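Local coordinates for protein extracellular ligand-binding receptor (Desulfohalobium retbaense DSM 5692, PDB 5ERE) that probably senses small extracellular ligands, joining a leucine-binding-protein-like module that holds a branched 2-oxo acid to a PAS-like sensor module that holds cytosine, at residues Q22-L27 / V257-L262; A349-L354 / G451-L456. All coordinates share one frame; numbering follows the deposited sequence.

Contact 1. Residues Q22-L27 / V257-L262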
ATOM      1  N   GLN A  22      -6.308  27.427  -5.550  1.00 35.89           N
ATOM      2  CA  GLN A  22      -6.623  28.804  -5.198  1.00 34.39           C
ATOM      3  C   GLN A  22      -8.049  28.939  -4.728  1.00 40.55           C
ATOM      4  O   GLN A  22      -8.301  29.559  -3.698  1.00 30.03           O
ATOM      5  CB  GLN A  22      -6.395  29.713  -6.388  1.00 37.95           C
ATOM      6  CG  GLN A  22      -6.832  31.171  -6.246  1.00 38.18           C
ATOM      7  CD  GLN A  22      -7.064  31.797  -7.612  1.00 50.21           C
ATOM      8  OE1 GLN A  22      -6.171  32.408  -8.175  1.00 48.91           O
ATOM      9  NE2 GLN A  22      -8.275  31.611  -8.170  1.00 63.36           N
ATOM     10  N   ARG A  23      -8.976  28.395  -5.506  1.00 32.36           N
ATOM     11  CA  ARG A  23     -10.373  28.325  -5.107  1.00 32.57           C
ATOM     12  C   ARG A  23     -10.598  27.683  -3.747  1.00 40.82           C
ATOM     13  O   ARG A  23     -11.363  28.214  -2.900  1.00 36.91           O
ATOM     14  CB  ARG A  23     -11.130  27.545  -6.179  1.00 36.40           C
ATOM     15  CG  ARG A  23     -11.294  28.344  -7.422  1.00 29.30           C
ATOM     16  CD  ARG A  23     -11.942  27.509  -8.534  1.00 32.02           C
ATOM     17  NE  ARG A  23     -12.249  28.335  -9.686  1.00 33.67           N
ATOM     18  CZ  ARG A  23     -12.715  27.856 -10.838  1.00 38.08           C
ATOM     19  NH1 ARG A  23     -12.901  26.560 -10.998  1.00 37.02           N
ATOM     20  NH2 ARG A  23     -12.985  28.675 -11.829  1.00 38.75           N
ATOM     21  N   ALA A  24      -9.940  26.541  -3.506  1.00 29.63           N
ATOM     22  CA  ALA A  24     -10.199  25.829  -2.273  1.00 33.62           C
ATOM     23  C   ALA A  24      -9.659  26.611  -1.054  1.00 34.98           C
ATOM     24  O   ALA A  24     -10.285  26.637  -0.001  1.00 39.24           O
ATOM     25  CB  ALA A  24      -9.632  24.488  -2.330  1.00 29.29           C
ATOM     26  N   VAL A  25      -8.525  27.279  -1.241  1.00 34.15           N
ATOM     27  CA  VAL A  25      -7.887  28.071  -0.208  1.00 34.72           C
ATOM     28  C   VAL A  25      -8.738  29.263   0.172  1.00 40.99           C
ATOM     29  O   VAL A  25      -8.859  29.585   1.353  1.00 38.27           O
ATOM     30  CB  VAL A  25      -6.519  28.538  -0.666  1.00 42.84           C
ATOM     31  CG1 VAL A  25      -5.996  29.667   0.186  1.00 42.85           C
ATOM     32  CG2 VAL A  25      -5.576  27.369  -0.607  1.00 39.61           C
ATOM     33  N   GLU A  26      -9.317  29.912  -0.828  1.00 37.80           N
ATOM     34  CA  GLU A  26     -10.110  31.093  -0.582  1.00 40.24           C
ATOM     35  C   GLU A  26     -11.416  30.706   0.056  1.00 45.91           C
ATOM     36  O   GLU A  26     -11.863  31.396   0.964  1.00 42.26           O
ATOM     37  CB  GLU A  26     -10.345  31.894  -1.846  1.00 44.81           C
ATOM     38  CG  GLU A  26      -9.022  32.411  -2.408  1.00 60.07           C
ATOM     39  CD  GLU A  26      -9.104  33.799  -2.970  1.00 58.94           C
ATOM     40  OE1 GLU A  26      -8.963  34.755  -2.173  1.00 55.78           O
ATOM     41  OE2 GLU A  26      -9.289  33.919  -4.202  1.00 61.08           O
ATOM     42  N   LEU A  27     -12.002  29.592  -0.370  1.00 42.16           N
ATOM     43  CA  LEU A  27     -13.238  29.115   0.250  1.00 44.09           C
ATOM     44  C   LEU A  27     -13.035  28.759   1.748  1.00 48.50           C
ATOM     45  O   LEU A  27     -13.846  29.110   2.624  1.00 48.91           O
ATOM     46  CB  LEU A  27     -13.756  27.921  -0.537  1.00 37.70           C
ATOM     47  CG  LEU A  27     -15.108  27.355  -0.130  1.00 46.18           C
ATOM     48  CD1 LEU A  27     -16.195  28.357  -0.422  1.00 56.43           C
ATOM     49  CD2 LEU A  27     -15.346  26.116  -0.926  1.00 52.35           C
ATOM     50  N   VAL A 257      -9.187  19.394  -2.403  1.00 35.00           N
ATOM     51  CA  VAL A 257      -9.477  18.720  -1.135  1.00 35.62           C
ATOM     52  C   VAL A 257      -8.275  18.843  -0.200  1.00 35.26           C
ATOM     53  O   VAL A 257      -8.408  19.188   0.989  1.00 29.25           O
ATOM     54  CB  VAL A 257      -9.821  17.220  -1.363  1.00 36.51           C
ATOM     55  CG1 VAL A 257      -9.874  16.431  -0.025  1.00 27.90           C
ATOM     56  CG2 VAL A 257     -11.107  17.080  -2.136  1.00 38.01           C
ATOM     57  N   GLU A 258      -7.104  18.562  -0.742  1.00 30.24           N
ATOM     58  CA  GLU A 258      -5.867  18.680  -0.007  1.00 27.97           C
ATOM     59  C   GLU A 258      -5.601  20.100   0.486  1.00 31.38           C
ATOM     60  O   GLU A 258      -5.106  20.306   1.597  1.00 34.18           O
ATOM     61  CB  GLU A 258      -4.670  18.239  -0.890  1.00 30.00           C
ATOM     62  CG  GLU A 258      -3.330  18.320  -0.174  1.00 29.94           C
ATOM     63  CD  GLU A 258      -2.127  18.010  -1.106  1.00 37.09           C
ATOM     64  OE1 GLU A 258      -2.056  18.605  -2.219  1.00 38.89           O
ATOM     65  OE2 GLU A 258      -1.268  17.187  -0.699  1.00 37.02           O
ATOM     66  N   ALA A 259      -5.835  21.063  -0.388  1.00 30.01           N
ATOM     67  CA  ALA A 259      -5.545  22.435  -0.079  1.00 27.86           C
ATOM     68  C   ALA A 259      -6.543  22.934   0.995  1.00 35.98           C
ATOM     69  O   ALA A 259      -6.153  23.685   1.879  1.00 29.47           O
ATOM     70  CB  ALA A 259      -5.606  23.285  -1.304  1.00 36.80           C
ATOM     71  N   TYR A 260      -7.786  22.462   0.948  1.00 29.42           N
ATOM     72  CA  TYR A 260      -8.757  22.787   1.968  1.00 29.73           C
ATOM     73  C   TYR A 260      -8.306  22.268   3.348  1.00 40.60           C
ATOM     74  O   TYR A 260      -8.420  22.989   4.349  1.00 34.55           O
ATOM     75  CB  TYR A 260     -10.157  22.209   1.618  1.00 30.74           C
ATOM     76  CG  TYR A 260     -11.185  22.451   2.685  1.00 38.06           C
ATOM     77  CD1 TYR A 260     -11.904  23.639   2.715  1.00 45.53           C
ATOM     78  CD2 TYR A 260     -11.438  21.498   3.678  1.00 42.93           C
ATOM     79  CE1 TYR A 260     -12.864  23.888   3.722  1.00 40.36           C
ATOM     80  CE2 TYR A 260     -12.391  21.738   4.684  1.00 45.07           C
ATOM     81  CZ  TYR A 260     -13.096  22.926   4.692  1.00 42.74           C
ATOM     82  OH  TYR A 260     -14.050  23.162   5.664  1.00 49.77           O
ATOM     83  N   ASP A 261      -7.823  21.027   3.434  1.00 40.37           N
ATOM     84  CA  ASP A 261      -7.354  20.524   4.735  1.00 32.46           C
ATOM     85  C   ASP A 261      -6.100  21.239   5.237  1.00 36.61           C
ATOM     86  O   ASP A 261      -5.918  21.415   6.462  1.00 37.85           O
ATOM     87  CB  ASP A 261      -7.079  19.027   4.715  1.00 34.72           C
ATOM     88  CG  ASP A 261      -8.340  18.192   4.789  1.00 40.91           C
ATOM     89  OD1 ASP A 261      -9.447  18.774   4.831  1.00 41.44           O
ATOM     90  OD2 ASP A 261      -8.213  16.943   4.799  1.00 43.10           O
ATOM     91  N   LEU A 262      -5.244  21.665   4.331  1.00 38.94           N
ATOM     92  CA  LEU A 262      -4.123  22.490   4.736  1.00 37.27           C
ATOM     93  C   LEU A 262      -4.594  23.778   5.393  1.00 34.95           C
ATOM     94  O   LEU A 262      -4.065  24.161   6.432  1.00 35.55           O
ATOM     95  CB  LEU A 262      -3.245  22.850   3.556  1.00 31.82           C
ATOM     96  CG  LEU A 262      -2.286  24.005   3.887  1.00 41.29           C
ATOM     97  CD1 LEU A 262      -1.354  23.557   4.976  1.00 43.85           C
ATOM     98  CD2 LEU A 262      -1.520  24.353   2.678  1.00 49.55           C
TER
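Ala24 and Ala259 meet methyl to methyl where two helices pack side by side on the parallel sheet of the first lobe of the periplasmic-binding-protein fold. The segments 22-27 and 257-262 run in nearly the same direction, at 31°, and their axes come within 8.0 Å. Small side chains at the interface suit so close an approach: the CB of Ala24 lies 4.3 Å from the CB of Ala259, and the same methyl is 4.3 Å from the backbone N of Tyr260. Val25 widens the apolar patch on the side nearer the sheet, its CG2 4.1 Å from the CB of Ala259. That branch stands anti to the carbonyl carbon of Val25, while CG1 takes the place anti to the backbone N (chi1 164°). Val25 also rests on Ile38 and Phe40 of strand 37-42, and Leu262 on Val90 and Ile92 of strand 88-92, so both helices cover the same sheet.

Tyr260 flanks the alanine pair, its ring carried anti to the backbone N (chi1 177°) and lying against Phe240 of helix 239-248. The ring's hydroxyl is hydrogen-bonded to Glu31 OE2, a second tie to helix 15-32 beyond the apolar contact. Nearer the alanines, the carbonyl O of Ala24 sits at the ring edge, close to its plane, 4.4 Å from Tyr260 CD1.

Contact 2. Residues A349-L354 / G451-L456. With CYT (6-aminopyrimidin-2(1H)-one), chain C.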
ATOM      1  N   ALA A 349      10.701 -33.603   1.736  1.00 50.59           N
ATOM      2  CA  ALA A 349      12.097 -33.925   1.425  1.00 49.53           C
ATOM      3  C   ALA A 349      12.862 -34.296   2.685  1.00 56.55           C
ATOM      4  O   ALA A 349      13.670 -35.221   2.668  1.00 48.23           O
ATOM      5  CB  ALA A 349      12.793 -32.753   0.736  1.00 48.84           C
ATOM      6  N   ALA A 350      12.612 -33.586   3.786  1.00 53.80           N
ATOM      7  CA  ALA A 350      13.365 -33.862   4.998  1.00 33.40           C
ATOM      8  C   ALA A 350      12.991 -35.228   5.546  1.00 44.02           C
ATOM      9  O   ALA A 350      13.842 -35.950   6.078  1.00 41.53           O
ATOM     10  CB  ALA A 350      13.164 -32.752   6.055  1.00 33.64           C
ATOM     11  N   ALA A 351      11.736 -35.629   5.364  1.00 42.17           N
ATOM     12  CA  ALA A 351      11.322 -36.925   5.865  1.00 49.14           C
ATOM     13  C   ALA A 351      12.009 -38.021   5.071  1.00 44.35           C
ATOM     14  O   ALA A 351      12.372 -39.050   5.619  1.00 45.55           O
ATOM     15  CB  ALA A 351       9.811 -37.073   5.796  1.00 40.02           C
ATOM     16  N   GLU A 352      12.189 -37.787   3.782  1.00 47.46           N
ATOM     17  CA  GLU A 352      12.826 -38.765   2.911  1.00 54.84           C
ATOM     18  C   GLU A 352      14.231 -38.991   3.421  1.00 57.78           C
ATOM     19  O   GLU A 352      14.657 -40.125   3.576  1.00 61.84           O
ATOM     20  CB  GLU A 352      12.831 -38.299   1.454  1.00 51.11           C
ATOM     21  N   GLN A 353      14.917 -37.904   3.749  1.00 54.58           N
ATOM     22  CA  GLN A 353      16.289 -37.973   4.245  1.00 54.85           C
ATOM     23  C   GLN A 353      16.391 -38.638   5.627  1.00 62.13           C
ATOM     24  O   GLN A 353      17.331 -39.380   5.898  1.00 61.96           O
ATOM     25  CB  GLN A 353      16.895 -36.576   4.317  1.00 46.08           C
ATOM     26  CG  GLN A 353      17.097 -35.893   2.989  1.00 52.96           C
ATOM     27  CD  GLN A 353      17.411 -34.411   3.166  1.00 67.50           C
ATOM     28  OE1 GLN A 353      18.317 -34.043   3.911  1.00 70.83           O
ATOM     29  NE2 GLN A 353      16.633 -33.552   2.509  1.00 75.74           N
ATOM     30  N   LEU A 354      15.418 -38.404   6.501  1.00 54.88           N
ATOM     31  CA  LEU A 354      15.530 -38.920   7.860  1.00 49.93           C
ATOM     32  C   LEU A 354      15.341 -40.435   7.903  1.00 52.84           C
ATOM     33  O   LEU A 354      15.584 -41.082   8.933  1.00 50.42           O
ATOM     34  CB  LEU A 354      14.535 -38.231   8.774  1.00 57.63           C
ATOM     35  CG  LEU A 354      14.879 -36.783   9.121  1.00 54.04           C
ATOM     36  CD1 LEU A 354      13.586 -36.052   9.502  1.00 49.82           C
ATOM     37  CD2 LEU A 354      15.926 -36.726  10.251  1.00 53.42           C
ATOM     38  N   GLY A 451       8.181 -42.202  13.185  1.00 58.92           N
ATOM     39  CA  GLY A 451       7.801 -40.925  13.762  1.00 49.20           C
ATOM     40  C   GLY A 451       7.587 -39.875  12.706  1.00 46.05           C
ATOM     41  O   GLY A 451       7.136 -40.174  11.594  1.00 40.21           O
ATOM     42  N   SER A 452       7.940 -38.637  13.020  1.00 47.26           N
ATOM     43  CA  SER A 452       7.572 -37.544  12.132  1.00 50.82           C
ATOM     44  C   SER A 452       8.538 -36.388  12.234  1.00 42.12           C
ATOM     45  O   SER A 452       9.247 -36.242  13.225  1.00 43.83           O
ATOM     46  CB  SER A 452       6.151 -37.053  12.447  1.00 45.29           C
ATOM     47  OG  SER A 452       6.063 -36.611  13.802  1.00 40.69           O
ATOM     48  N   VAL A 453       8.522 -35.559  11.194  1.00 38.13           N
ATOM     49  CA  VAL A 453       9.315 -34.357  11.146  1.00 43.30           C
ATOM     50  C   VAL A 453       8.388 -33.178  10.922  1.00 38.18           C
ATOM     51  O   VAL A 453       7.414 -33.258  10.148  1.00 42.68           O
ATOM     52  CB  VAL A 453      10.427 -34.467  10.051  1.00 37.05           C
ATOM     53  CG1 VAL A 453       9.834 -34.697   8.667  1.00 37.00           C
ATOM     54  CG2 VAL A 453      11.324 -33.241  10.044  1.00 42.16           C
ATOM     55  N   SER A 454       8.684 -32.095  11.645  1.00 41.88           N
ATOM     56  CA  SER A 454       7.808 -30.911  11.791  1.00 44.24           C
ATOM     57  C   SER A 454       8.443 -29.548  11.456  1.00 44.09           C
ATOM     58  O   SER A 454       9.633 -29.323  11.710  1.00 39.99           O
ATOM     59  CB  SER A 454       7.307 -30.859  13.229  1.00 43.15           C
ATOM     60  OG  SER A 454       6.864 -29.562  13.614  1.00 45.81           O
ATOM     61  N   VAL A 455       7.659 -28.660  10.845  1.00 37.19           N
ATOM     62  CA  VAL A 455       7.947 -27.221  10.850  1.00 37.18           C
ATOM     63  C   VAL A 455       6.825 -26.569  11.622  1.00 42.70           C
ATOM     64  O   VAL A 455       5.676 -26.736  11.261  1.00 30.53           O
ATOM     65  CB  VAL A 455       8.026 -26.580   9.443  1.00 40.27           C
ATOM     66  CG1 VAL A 455       8.145 -25.057   9.532  1.00 34.21           C
ATOM     67  CG2 VAL A 455       9.244 -27.116   8.677  1.00 54.22           C
ATOM     68  N   LEU A 456       7.191 -25.856  12.685  1.00 33.83           N
ATOM     69  CA  LEU A 456       6.277 -25.012  13.425  1.00 35.24           C
ATOM     70  C   LEU A 456       6.430 -23.562  12.937  1.00 35.09           C
ATOM     71  O   LEU A 456       7.531 -23.009  12.908  1.00 29.79           O
ATOM     72  CB  LEU A 456       6.564 -25.139  14.936  1.00 31.71           C
ATOM     73  CG  LEU A 456       5.948 -24.080  15.840  1.00 38.94           C
ATOM     74  CD1 LEU A 456       4.443 -24.150  15.814  1.00 39.14           C
ATOM     75  CD2 LEU A 456       6.470 -24.234  17.294  1.00 29.93           C
TER
HETATM   76  N3  CYT C 602       5.910 -27.967  19.015  1.00 38.76           N
HETATM   77  C4  CYT C 602       6.495 -28.348  17.881  1.00 48.02           C
HETATM   78  N1  CYT C 602       4.100 -29.449  18.569  1.00 36.99           N
HETATM   79  C2  CYT C 602       4.711 -28.495  19.394  1.00 40.44           C
HETATM   80  O2  CYT C 602       4.129 -28.123  20.438  1.00 35.81           O
HETATM   81  N4  CYT C 602       7.699 -27.789  17.570  1.00 39.66           N
HETATM   82  C5  CYT C 602       5.887 -29.326  17.018  1.00 45.24           C
HETATM   83  C6  CYT C 602       4.706 -29.844  17.394  1.00 42.06           C
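Val453 points from its strand toward helix 324-357, where it meets Ala350, Ala351 and Leu354. This is helix-on-sheet packing in the PAS-like sensor domain, the helix running roughly antiparallel to the strand, with 144° between the N-to-C directions of the two short segments. The two branches of Val453 divide the work. Its CG1, set between the backbone N and the carbonyl carbon (chi1 59°), reaches Ala351, with 3.7 Å to that residue's CB. Its CG2 turns instead toward Leu354 CD1, at 3.6 Å, and more loosely toward the methyl of Ala350. Leu354 holds its CG anti to the carbonyl carbon, and the extended second torsion of 156° carries CD1 onto the strand, where it also lies 3.6 Å from Val453 CB. Ile367 of helix 362-374 backs both Ala350 and Leu354.

Residues alternate along the strand, and Ser454 and Leu456 are on the side of the bound cytosine. Ser454 OG, which is hydrogen-bonded to Asp437 OD1, lies 3.5 Å from C5 of the base, and Leu456 CD2 is 3.8 Å from its N4. The base is also hydrogen-bonded to Glu431, Gln409 and Val430. One strand therefore separates two chemistries: toward helix 324-357 Val453 makes apolar contacts, with no directional bonds between the two segments, while the other side presents both polar and apolar groups to the ligand.

From the N terminus, the chain passes helix 15-32 early and packs against it again in helix 254-271, so contact 1 closes a loop with 229 residues between its segments. That loop includes most of the strands of the second, mixed sheet, and its closure brings the chain back onto the first, parallel sheet. The long helix 324-357 then starts contact 2, which closes over 96 intervening residues when strand 449-457 joins the antiparallel sheet of the sensor domain. The two loops follow in series, neither crossing nor enclosing one another. Their centres are 63 Å apart, on opposite sides of the chain's centre, and each joins elements within its own module.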